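Beta-1,3-1,4-glucanase (Caldicellulosiruptor sp. F32, PDB 5H4R) hydrolyses mixed-linkage beta-1,3-1,4-glucans such as lichenan, as a lichenase of glycoside hydrolase family 5 built on a TIM barrel. Local coordinates at residues Y274-F279 / R302-F307; Y242-E247 / S270-R275; S291-N296 / V340-Y345. The protein carries 1 engineered substitution. All coordinates share one frame; numbering follows the deposited sequence. Where two conformers were deposited one is given.

Following the chain from its N terminus, interaction 2 comes first: 242-247, in the loop after barrel strand 237-240, meets 270-275 at the end of the next strand in the barrel, 267-272, and closes a loop with 22 residues in between. Interaction 1 starts where that one ends, sharing Y274 and R275, and brings 274-279 back against 302-307 of helix 298-316. Interaction 3 crosses it: 291-296 lies within the loop that interaction 1 closes, but its partner 340-345 comes later, on helix 336-352. F307 packs on P246 and A273, while F342 packs on the carbonyl of R275, joining the glucan-binding mouth of the barrel to the outer helices.

Interaction 1: residues Y274-F279 / R302-F307; sequences YRPYNF and RDIDYF. With BGC (beta-D-glucopyranose), chain B; BGC (beta-D-glucopyranose), chain C.
Just beyond barrel strand 267-272, where Y274 lines the glucan pocket, the chain turns outward and R275 and P276 settle on D303, I304 and F307 of helix 298-316. A cis peptide bond joins R275 to P276. The carbonyl O of R275 lies 3.3 Å from I304 CG1, a buried acceptor with no polar partner in the model. I304 CD1 also reaches P276 CD at 4.0 Å, the two side chains crossing obliquely. F307 holds CG between its backbone N and carbonyl carbon (chi1 87°), and its CD2 atom lies 4.1 Å from R275 CD, the guanidinium plane turned 65° from the ring.

Water carries the polar part. One molecule accepts from R275 NH1 at 2.8 Å and donates to D303 O at 2.7 Å; it lies in the guanidinium plane. A second accepts from Y277 N at 2.9 Å and donates to D303 OD2 at 2.7 Å. NE and NH2 of R302 both donate side-on to D303 OD1, which lies in the guanidinium plane of R302. R275 NH2 forms a salt bridge with E247, and Y274 OH is hydrogen-bonded to E326 beside the sugars.

P276 occupies the N-cap position of helix 277-280, and the second water links D303 to the first N-H of that helix, Y277 N. The carboxylate's negative charge, partly balanced by R302, would be expected to favour that helix end, though only through the water.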
loop_
_atom_site.group_PDB
_atom_site.type_symbol
_atom_site.label_atom_id
_atom_site.label_comp_id
_atom_site.label_asym_id
_atom_site.label_seq_id
_atom_site.Cartn_x
_atom_site.Cartn_y
_atom_site.Cartn_z
ATOM N N TYR A 274 0.507 10.299 2.049
ATOM C CA TYR A 274 1.787 10.951 2.325
ATOM C C TYR A 274 1.459 12.396 2.678
ATOM O O TYR A 274 1.479 13.291 1.843
ATOM C CB TYR A 274 2.703 10.851 1.124
ATOM C CG TYR A 274 3.094 9.460 0.669
ATOM C CD1 TYR A 274 2.269 8.706 -0.149
ATOM C CD2 TYR A 274 4.323 8.941 0.985
ATOM C CE1 TYR A 274 2.653 7.450 -0.605
ATOM C CE2 TYR A 274 4.733 7.712 0.519
ATOM C CZ TYR A 274 3.892 6.947 -0.257
ATOM O OH TYR A 274 4.313 5.733 -0.733
ATOM N N ARG A 275 1.073 12.594 3.926
ATOM C CA ARG A 275 0.497 13.848 4.387
ATOM C C ARG A 275 1.182 14.293 5.664
ATOM O O ARG A 275 1.495 13.461 6.530
ATOM C CB ARG A 275 -0.990 13.706 4.631
ATOM C CG ARG A 275 -1.668 13.259 3.356
ATOM C CD ARG A 275 -3.078 13.559 3.352
ATOM N NE ARG A 275 -3.638 13.142 2.068
ATOM C CZ ARG A 275 -4.920 13.194 1.778
ATOM N NH1 ARG A 275 -5.785 13.644 2.680
ATOM N NH2 ARG A 275 -5.325 12.775 0.575
ATOM N N PRO A 276 1.415 15.612 5.805
ATOM C CA PRO A 276 1.120 16.683 4.832
ATOM C C PRO A 276 2.004 16.581 3.605
ATOM O O PRO A 276 3.202 16.357 3.711
ATOM C CB PRO A 276 1.400 17.961 5.614
ATOM C CG PRO A 276 2.405 17.561 6.645
ATOM C CD PRO A 276 2.046 16.128 7.026
ATOM N N TYR A 277 1.364 16.737 2.441
ATOM C CA TYR A 277 2.030 16.506 1.162
ATOM C C TYR A 277 3.285 17.361 1.001
ATOM O O TYR A 277 4.329 16.863 0.552
ATOM C CB TYR A 277 1.041 16.784 0.033
ATOM C CG TYR A 277 1.661 16.811 -1.340
ATOM C CD1 TYR A 277 1.939 15.619 -2.019
ATOM C CD2 TYR A 277 1.973 18.003 -1.956
ATOM C CE1 TYR A 277 2.518 15.642 -3.250
ATOM C CE2 TYR A 277 2.551 18.017 -3.203
ATOM C CZ TYR A 277 2.815 16.836 -3.837
ATOM O OH TYR A 277 3.394 16.900 -5.097
ATOM N N ASN A 278 3.202 18.648 1.352
ATOM C CA ASN A 278 4.313 19.559 1.074
ATOM C C ASN A 278 5.572 19.160 1.838
ATOM O O ASN A 278 6.697 19.421 1.370
ATOM C CB ASN A 278 3.919 21.014 1.357
ATOM C CG ASN A 278 3.500 21.289 2.809
ATOM O OD1 ASN A 278 3.423 20.404 3.638
ATOM N ND2 ASN A 278 3.240 22.556 3.104
ATOM N N PHE A 279 5.417 18.503 2.994
ATOM C CA PHE A 279 6.531 17.949 3.759
ATOM C C PHE A 279 6.944 16.552 3.295
ATOM O O PHE A 279 8.126 16.295 3.048
ATOM C CB PHE A 279 6.174 17.882 5.256
ATOM C CG PHE A 279 7.189 17.170 6.071
ATOM C CD1 PHE A 279 8.404 17.744 6.347
ATOM C CD2 PHE A 279 6.945 15.881 6.541
ATOM C CE1 PHE A 279 9.358 17.070 7.070
ATOM C CE2 PHE A 279 7.898 15.216 7.268
ATOM C CZ PHE A 279 9.092 15.801 7.544
ATOM N N ARG A 302 -2.075 18.940 11.243
ATOM C CA ARG A 302 -3.470 19.075 10.813
ATOM C C ARG A 302 -3.903 18.018 9.791
ATOM O O ARG A 302 -4.973 17.407 9.930
ATOM C CB ARG A 302 -3.673 20.473 10.224
ATOM C CG ARG A 302 -5.116 20.790 9.947
ATOM C CD ARG A 302 -5.235 22.062 9.050
ATOM N NE ARG A 302 -5.003 21.699 7.654
ATOM C CZ ARG A 302 -5.418 22.396 6.609
ATOM N NH1 ARG A 302 -6.073 23.534 6.773
ATOM N NH2 ARG A 302 -5.175 21.936 5.388
ATOM N N ASP A 303 -3.146 17.870 8.701
ATOM C CA ASP A 303 -3.615 17.018 7.607
ATOM C C ASP A 303 -3.596 15.533 7.976
ATOM O O ASP A 303 -4.372 14.758 7.406
ATOM C CB ASP A 303 -2.759 17.234 6.356
ATOM C CG ASP A 303 -2.980 18.586 5.691
ATOM O OD1 ASP A 303 -3.878 19.349 6.110
ATOM O OD2 ASP A 303 -2.263 18.864 4.693
ATOM N N ILE A 304 -2.724 15.130 8.903
ATOM C CA ILE A 304 -2.698 13.759 9.421
ATOM C C ILE A 304 -3.954 13.493 10.221
ATOM O O ILE A 304 -4.697 12.540 9.953
ATOM C CB ILE A 304 -1.433 13.548 10.272
ATOM C CG1 ILE A 304 -0.191 13.680 9.391
ATOM C CG2 ILE A 304 -1.459 12.204 11.017
ATOM C CD1 ILE A 304 1.084 13.768 10.108
ATOM N N ASP A 305 -4.227 14.357 11.204
ATOM C CA ASP A 305 -5.409 14.183 12.033
ATOM C C ASP A 305 -6.669 14.130 11.188
ATOM O O ASP A 305 -7.571 13.326 11.457
ATOM C CB ASP A 305 -5.560 15.328 13.030
ATOM C CG ASP A 305 -4.387 15.474 13.964
ATOM O OD1 ASP A 305 -3.598 14.532 14.107
ATOM O OD2 ASP A 305 -4.286 16.552 14.596
ATOM N N TYR A 306 -6.779 15.019 10.197
ATOM C CA TYR A 306 -8.052 15.189 9.510
ATOM C C TYR A 306 -8.467 13.930 8.767
ATOM O O TYR A 306 -9.601 13.464 8.913
ATOM C CB TYR A 306 -8.015 16.358 8.540
ATOM C CG TYR A 306 -9.411 16.643 7.999
ATOM C CD1 TYR A 306 -10.410 17.076 8.862
ATOM C CD2 TYR A 306 -9.738 16.451 6.667
ATOM C CE1 TYR A 306 -11.687 17.313 8.427
ATOM C CE2 TYR A 306 -11.041 16.711 6.215
ATOM C CZ TYR A 306 -12.000 17.132 7.107
ATOM O OH TYR A 306 -13.307 17.392 6.704
ATOM N N PHE A 307 -7.592 13.391 7.915
ATOM C CA PHE A 307 -8.051 12.243 7.145
ATOM C C PHE A 307 -8.235 11.027 8.049
ATOM O O PHE A 307 -9.138 10.219 7.823
ATOM C CB PHE A 307 -7.101 11.965 5.951
ATOM C CG PHE A 307 -5.927 11.080 6.273
ATOM C CD1 PHE A 307 -6.008 9.687 6.156
ATOM C CD2 PHE A 307 -4.722 11.630 6.633
ATOM C CE1 PHE A 307 -4.930 8.897 6.447
ATOM C CE2 PHE A 307 -3.634 10.830 6.929
ATOM C CZ PHE A 307 -3.738 9.454 6.818
HETATM C C2 BGC B . 2.878 4.653 -5.358
HETATM C C3 BGC B . 4.325 4.215 -5.220
HETATM C C4 BGC B . 5.177 5.472 -5.240
HETATM C C5 BGC B . 4.920 6.147 -3.895
HETATM C C6 BGC B . 5.705 7.456 -3.745
HETATM C C1 BGC B . 2.563 5.990 -4.663
HETATM O O2 BGC B . 2.005 3.596 -4.910
HETATM O O3 BGC B . 4.618 3.366 -6.325
HETATM O O4 BGC B . 6.544 5.083 -5.335
HETATM O O5 BGC B . 3.529 6.407 -3.697
HETATM O O6 BGC B . 5.529 8.350 -4.850
HETATM C C2 BGC C . 2.527 10.622 -6.338
HETATM C C3 BGC C . 2.705 9.125 -6.583
HETATM C C4 BGC C . 2.388 8.333 -5.312
HETATM C C5 BGC C . 0.988 8.714 -4.818
HETATM C C6 BGC C . 0.650 8.290 -3.382
HETATM C C1 BGC C . 1.102 10.896 -5.854
HETATM O O1 BGC C . 0.893 12.278 -5.503
HETATM O O2 BGC C . 2.819 11.305 -7.564
HETATM O O3 BGC C . 4.052 8.863 -6.977
HETATM O O4 BGC C . 2.491 6.953 -5.720
HETATM O O5 BGC C . 0.920 10.121 -4.684
HETATM O O6 BGC C . -0.589 8.908 -2.936
HETATM O O HOH W 1 -5.559 15.146 5.012
HETATM O O HOH W 2 -1.532 17.136 2.699
#

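Interaction 2: residues Y242-E247 / S270-R275; sequences YAAAPE and SVHAYR. With BGC (beta-D-glucopyranose), chain B; BGC (beta-D-glucopyranose), chain C.
A244 and H272 meet face-on: the methyl CB of A244 lies 3.9 Å from the centroid of the imidazole, 14° off the ring normal, a CH-pi contact. H272 puts CG anti to its carbonyl carbon, beside the backbone N (chi1 -61°), and its ND1 is hydrogen-bonded to Q188, the engineered residue of the glycan pocket. Both A243 and A244 have positive phi, which turns the loop after strand 237-240 toward the neighbouring strand. The carbonyl O of A244 then accepts a nearly straight bond from H272 N at 2.8 Å, and V271 CA adds a CA-H...O contact to the same oxygen at 3.3 Å. A water bridges A245 O and S270 O.

Farther out, P246 and R275 approach tip to tip. The pyrrolidine lies over one face of the guanidinium, with CD 3.5 Å from NH2, while P246 CG also packs on A273 CB and V271 CB. F307 of helix 298-316 covers P246, A273 and R275.

The E247 chain is bent at chi2 (78°), which swings CD out of line with the chain, and its carboxylate comes end-on to R275. OE1 receives NH2 at 2.8 Å and OE2 receives NH1 at 2.8 Å, each through its syn lone pair, with the two planes 31° apart. Such a paired grip would fix the rotation of the guanidinium and offset its charge, tying the start of helix 247-250 to the residue that follows Y274 in the chain.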
loop_
_atom_site.group_PDB
_atom_site.type_symbol
_atom_site.label_atom_id
_atom_site.label_comp_id
_atom_site.label_asym_id
_atom_site.label_seq_id
_atom_site.Cartn_x
_atom_site.Cartn_y
_atom_site.Cartn_z
ATOM N N TYR A 242 -10.637 5.706 -5.524
ATOM C CA TYR A 242 -9.890 6.414 -6.551
ATOM C C TYR A 242 -8.550 6.916 -6.016
ATOM O O TYR A 242 -8.487 7.602 -4.995
ATOM C CB TYR A 242 -10.732 7.575 -7.085
ATOM C CG TYR A 242 -10.177 8.189 -8.346
ATOM C CD1 TYR A 242 -9.199 9.191 -8.291
ATOM C CD2 TYR A 242 -10.605 7.753 -9.595
ATOM C CE1 TYR A 242 -8.678 9.724 -9.465
ATOM C CE2 TYR A 242 -10.099 8.275 -10.765
ATOM C CZ TYR A 242 -9.149 9.272 -10.699
ATOM O OH TYR A 242 -8.656 9.772 -11.861
ATOM N N ALA A 243 -7.480 6.552 -6.724
ATOM C CA ALA A 243 -6.106 6.958 -6.428
ATOM C C ALA A 243 -5.645 6.504 -5.046
ATOM O O ALA A 243 -4.610 6.968 -4.559
ATOM C CB ALA A 243 -5.935 8.477 -6.577
ATOM N N ALA A 244 -6.377 5.581 -4.426
ATOM C CA ALA A 244 -6.153 5.159 -3.039
ATOM C C ALA A 244 -6.220 6.333 -2.072
ATOM O O ALA A 244 -5.719 6.248 -0.952
ATOM C CB ALA A 244 -4.818 4.420 -2.862
ATOM N N ALA A 245 -6.877 7.415 -2.457
ATOM C CA ALA A 245 -6.972 8.561 -1.574
ATOM C C ALA A 245 -8.003 8.316 -0.477
ATOM O O ALA A 245 -9.047 7.710 -0.730
ATOM C CB ALA A 245 -7.361 9.805 -2.353
ATOM N N PRO A 246 -7.754 8.806 0.738
ATOM C CA PRO A 246 -8.817 8.765 1.763
ATOM C C PRO A 246 -10.111 9.406 1.281
ATOM O O PRO A 246 -11.215 8.891 1.542
ATOM C CB PRO A 246 -8.212 9.532 2.943
ATOM C CG PRO A 246 -6.747 9.632 2.654
ATOM C CD PRO A 246 -6.554 9.520 1.187
ATOM N N GLU A 247 -9.996 10.525 0.551
ATOM C CA GLU A 247 -11.171 11.271 0.142
ATOM C C GLU A 247 -12.125 10.416 -0.676
ATOM O O GLU A 247 -13.343 10.626 -0.614
ATOM C CB GLU A 247 -10.768 12.501 -0.670
ATOM C CG GLU A 247 -10.180 13.612 0.175
ATOM C CD GLU A 247 -8.736 13.384 0.587
ATOM O OE1 GLU A 247 -8.069 12.450 0.104
ATOM O OE2 GLU A 247 -8.257 14.176 1.416
ATOM N N SER A 270 -8.311 0.217 1.904
ATOM C CA SER A 270 -6.932 0.593 1.622
ATOM C C SER A 270 -6.848 2.080 1.308
ATOM O O SER A 270 -7.571 2.573 0.437
ATOM C CB SER A 270 -6.393 -0.197 0.425
ATOM O OG SER A 270 -5.115 0.269 0.046
ATOM N N VAL A 271 -5.950 2.788 1.997
ATOM C CA VAL A 271 -5.663 4.177 1.652
ATOM C C VAL A 271 -4.151 4.384 1.659
ATOM O O VAL A 271 -3.404 3.712 2.377
ATOM C CB VAL A 271 -6.319 5.206 2.603
ATOM C CG1 VAL A 271 -7.804 4.988 2.711
ATOM C CG2 VAL A 271 -5.695 5.172 3.956
ATOM N N HIS A 272 -3.719 5.362 0.873
ATOM C CA HIS A 272 -2.351 5.873 0.895
ATOM C C HIS A 272 -2.421 7.339 1.281
ATOM O O HIS A 272 -3.339 8.040 0.849
ATOM C CB HIS A 272 -1.675 5.758 -0.446
ATOM C CG HIS A 272 -1.560 4.359 -0.922
ATOM N ND1 HIS A 272 -1.106 4.033 -2.176
ATOM C CD2 HIS A 272 -1.868 3.192 -0.308
ATOM C CE1 HIS A 272 -1.122 2.718 -2.311
ATOM N NE2 HIS A 272 -1.572 2.182 -1.188
ATOM N N ALA A 273 -1.454 7.814 2.078
ATOM C CA ALA A 273 -1.576 9.191 2.589
ATOM C C ALA A 273 -0.198 9.707 3.011
ATOM O O ALA A 273 0.182 9.616 4.181
ATOM C CB ALA A 273 -2.552 9.256 3.731
ATOM N N TYR A 274 0.507 10.299 2.049
ATOM C CA TYR A 274 1.787 10.951 2.325
ATOM C C TYR A 274 1.459 12.396 2.678
ATOM O O TYR A 274 1.479 13.291 1.843
ATOM C CB TYR A 274 2.703 10.851 1.124
ATOM C CG TYR A 274 3.094 9.460 0.669
ATOM C CD1 TYR A 274 2.269 8.706 -0.149
ATOM C CD2 TYR A 274 4.323 8.941 0.985
ATOM C CE1 TYR A 274 2.653 7.450 -0.605
ATOM C CE2 TYR A 274 4.733 7.712 0.519
ATOM C CZ TYR A 274 3.892 6.947 -0.257
ATOM O OH TYR A 274 4.313 5.733 -0.733
ATOM N N ARG A 275 1.073 12.594 3.926
ATOM C CA ARG A 275 0.497 13.848 4.387
ATOM C C ARG A 275 1.182 14.293 5.664
ATOM O O ARG A 275 1.495 13.461 6.530
ATOM C CB ARG A 275 -0.990 13.706 4.631
ATOM C CG ARG A 275 -1.668 13.259 3.356
ATOM C CD ARG A 275 -3.078 13.559 3.352
ATOM N NE ARG A 275 -3.638 13.142 2.068
ATOM C CZ ARG A 275 -4.920 13.194 1.778
ATOM N NH1 ARG A 275 -5.785 13.644 2.680
ATOM N NH2 ARG A 275 -5.325 12.775 0.575
HETATM C C2 BGC B . 2.878 4.653 -5.358
HETATM C C3 BGC B . 4.325 4.215 -5.220
HETATM C C4 BGC B . 5.177 5.472 -5.240
HETATM C C5 BGC B . 4.920 6.147 -3.895
HETATM C C6 BGC B . 5.705 7.456 -3.745
HETATM C C1 BGC B . 2.563 5.990 -4.663
HETATM O O2 BGC B . 2.005 3.596 -4.910
HETATM O O3 BGC B . 4.618 3.366 -6.325
HETATM O O4 BGC B . 6.544 5.083 -5.335
HETATM O O5 BGC B . 3.529 6.407 -3.697
HETATM O O6 BGC B . 5.529 8.350 -4.850
HETATM C C2 BGC C . 2.527 10.622 -6.338
HETATM C C3 BGC C . 2.705 9.125 -6.583
HETATM C C4 BGC C . 2.388 8.333 -5.312
HETATM C C5 BGC C . 0.988 8.714 -4.818
HETATM C C6 BGC C . 0.650 8.290 -3.382
HETATM C C1 BGC C . 1.102 10.896 -5.854
HETATM O O1 BGC C . 0.893 12.278 -5.503
HETATM O O2 BGC C . 2.819 11.305 -7.564
HETATM O O3 BGC C . 4.052 8.863 -6.977
HETATM O O4 BGC C . 2.491 6.953 -5.720
HETATM O O5 BGC C . 0.920 10.121 -4.684
HETATM O O6 BGC C . -0.589 8.908 -2.936
HETATM O O HOH W 3 -8.589 4.624 -1.118
#

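Interaction 3: residues S291-N296 / V340-Y345; sequences SEWSVN and VEFAAY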
loop_
_atom_site.group_PDB
_atom_site.type_symbol
_atom_site.label_atom_id
_atom_site.label_comp_id
_atom_site.label_asym_id
_atom_site.label_seq_id
_atom_site.Cartn_x
_atom_site.Cartn_y
_atom_site.Cartn_z
ATOM N N SER A 291 10.561 21.399 4.505
ATOM C CA SER A 291 11.442 20.367 5.026
ATOM C C SER A 291 11.343 20.205 6.532
ATOM O O SER A 291 11.987 19.308 7.082
ATOM C CB SER A 291 12.897 20.683 4.664
ATOM O OG SER A 291 13.313 21.882 5.292
ATOM N N GLU A 292 10.571 21.046 7.203
ATOM C CA GLU A 292 10.408 20.990 8.651
ATOM C C GLU A 292 9.040 20.438 9.002
ATOM O O GLU A 292 8.036 20.777 8.365
ATOM C CB GLU A 292 10.554 22.383 9.272
ATOM C CG GLU A 292 11.924 22.968 9.114
ATOM C CD GLU A 292 12.023 24.364 9.705
ATOM O OE1 GLU A 292 10.982 24.902 10.144
ATOM O OE2 GLU A 292 13.142 24.921 9.734
ATOM N N TRP A 293 9.001 19.630 10.053
ATOM C CA TRP A 293 7.773 19.070 10.602
ATOM C C TRP A 293 7.979 19.038 12.107
ATOM O O TRP A 293 9.017 18.577 12.569
ATOM C CB TRP A 293 7.486 17.663 10.047
ATOM C CG TRP A 293 6.099 17.189 10.339
ATOM C CD1 TRP A 293 5.029 17.229 9.489
ATOM C CD2 TRP A 293 5.613 16.623 11.566
ATOM N NE1 TRP A 293 3.912 16.705 10.105
ATOM C CE2 TRP A 293 4.240 16.336 11.382
ATOM C CE3 TRP A 293 6.208 16.336 12.802
ATOM C CZ2 TRP A 293 3.445 15.800 12.407
ATOM C CZ3 TRP A 293 5.426 15.806 13.810
ATOM C CH2 TRP A 293 4.062 15.535 13.604
ATOM N N SER A 294 7.038 19.585 12.869
ATOM C CA SER A 294 7.182 19.661 14.311
ATOM C C SER A 294 5.978 19.068 15.022
ATOM O O SER A 294 4.841 19.411 14.705
ATOM C CB SER A 294 7.360 21.110 14.762
ATOM O OG SER A 294 7.277 21.212 16.172
ATOM N N VAL A 295 6.243 18.237 16.029
ATOM C CA VAL A 295 5.182 17.675 16.834
ATOM C C VAL A 295 4.453 18.742 17.639
ATOM O O VAL A 295 3.346 18.487 18.120
ATOM C CB VAL A 295 5.768 16.562 17.733
ATOM C CG1 VAL A 295 6.591 17.153 18.868
ATOM C CG2 VAL A 295 4.682 15.676 18.239
ATOM N N ASN A 296 5.023 19.946 17.758
ATOM C CA ASN A 296 4.428 21.042 18.514
ATOM C C ASN A 296 3.711 22.043 17.623
ATOM O O ASN A 296 3.343 23.129 18.098
ATOM C CB ASN A 296 5.503 21.760 19.328
ATOM C CG ASN A 296 6.213 20.830 20.305
ATOM O OD1 ASN A 296 7.443 20.782 20.351
ATOM N ND2 ASN A 296 5.438 20.066 21.065
ATOM N N VAL A 340 11.750 12.029 11.990
ATOM C CA VAL A 340 11.562 11.233 13.211
ATOM C C VAL A 340 10.280 11.644 13.942
ATOM O O VAL A 340 9.451 10.799 14.329
ATOM C CB VAL A 340 12.807 11.371 14.107
ATOM C CG1 VAL A 340 12.552 10.872 15.526
ATOM C CG2 VAL A 340 14.005 10.651 13.500
ATOM N N GLU A 341 10.080 12.949 14.134
ATOM C CA GLU A 341 8.864 13.398 14.805
ATOM C C GLU A 341 7.623 13.048 13.993
ATOM O O GLU A 341 6.618 12.579 14.551
ATOM C CB GLU A 341 8.929 14.897 15.072
ATOM C CG GLU A 341 9.951 15.275 16.132
ATOM C CD GLU A 341 10.057 16.782 16.395
ATOM O OE1 GLU A 341 9.030 17.505 16.327
ATOM O OE2 GLU A 341 11.193 17.257 16.657
ATOM N N PHE A 342 7.674 13.282 12.673
ATOM C CA PHE A 342 6.597 12.895 11.768
ATOM C C PHE A 342 6.242 11.422 11.920
ATOM O O PHE A 342 5.058 11.062 12.002
ATOM C CB PHE A 342 7.024 13.183 10.323
ATOM C CG PHE A 342 6.163 12.543 9.272
ATOM C CD1 PHE A 342 5.008 13.145 8.821
ATOM C CD2 PHE A 342 6.549 11.332 8.697
ATOM C CE1 PHE A 342 4.228 12.535 7.833
ATOM C CE2 PHE A 342 5.786 10.725 7.716
ATOM C CZ PHE A 342 4.629 11.324 7.276
ATOM N N ALA A 343 7.253 10.552 11.892
ATOM C CA ALA A 343 6.973 9.123 11.842
ATOM C C ALA A 343 6.347 8.641 13.135
ATOM O O ALA A 343 5.389 7.846 13.114
ATOM C CB ALA A 343 8.253 8.336 11.549
ATOM N N ALA A 344 6.851 9.122 14.268
ATOM C CA ALA A 344 6.254 8.767 15.542
ATOM C C ALA A 344 4.816 9.257 15.609
ATOM O O ALA A 344 3.920 8.529 16.049
ATOM C CB ALA A 344 7.074 9.363 16.686
ATOM N N TYR A 345 4.585 10.511 15.223
ATOM C CA TYR A 345 3.249 11.077 15.335
ATOM C C TYR A 345 2.270 10.348 14.431
ATOM O O TYR A 345 1.160 9.999 14.852
ATOM C CB TYR A 345 3.269 12.573 15.005
ATOM C CG TYR A 345 1.923 13.213 15.226
ATOM C CD1 TYR A 345 1.584 13.719 16.473
ATOM C CD2 TYR A 345 0.998 13.305 14.204
ATOM C CE1 TYR A 345 0.345 14.299 16.699
ATOM C CE2 TYR A 345 -0.260 13.901 14.421
ATOM C CZ TYR A 345 -0.572 14.381 15.663
ATOM O OH TYR A 345 -1.794 14.965 15.892
HETATM O O HOH W 4 11.331 19.211 14.036
HETATM O O HOH W 5 9.502 19.994 17.346
#
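The indole of W293 lies across helix 336-352 between F342 and Y345. F342 CA sits over one face, 3.7 Å from the centroid of the six-membered ring and 16° off its normal, with F342 CB 3.9 Å from W293 CD2. The phenyl of F342 turns its edge to the indole face, an edge-to-face pair with W293's five-membered ring at 5.4 Å between centroids and planes 85° apart. At the far end of the indole, CH2 presses on Y345 CB at 3.4 Å, with the tyrosine ring set obliquely. W293 CG is anti to the backbone N (chi1 -167°), on a CB that already points toward the helix. F279 also meets both W293 and F342, and I304 of helix 298-316 touches W293 and Y345.

In this TIM barrel the contact lays the loop that precedes helix 298-316 against helix 336-352, on the outside of the barrel. Outward of the aromatic cluster, V295 CG2 touches Y345 CD1, and V295 CG1 comes to E341 OE1. The E341 side chain, extended beyond CG, runs up to the loop backbone, where OE1 accepts from V295 N at 2.9 Å, nearly along its own C-O axis.

One residue back, S294 OG accepts from N296 N at 3.0 Å, an ST turn. A water at S294 OG donates to E341 OE1 at 2.7 Å. Another water donates to W293 O and, weakly, to E341 OE2, the oxygen that Q337 also binds.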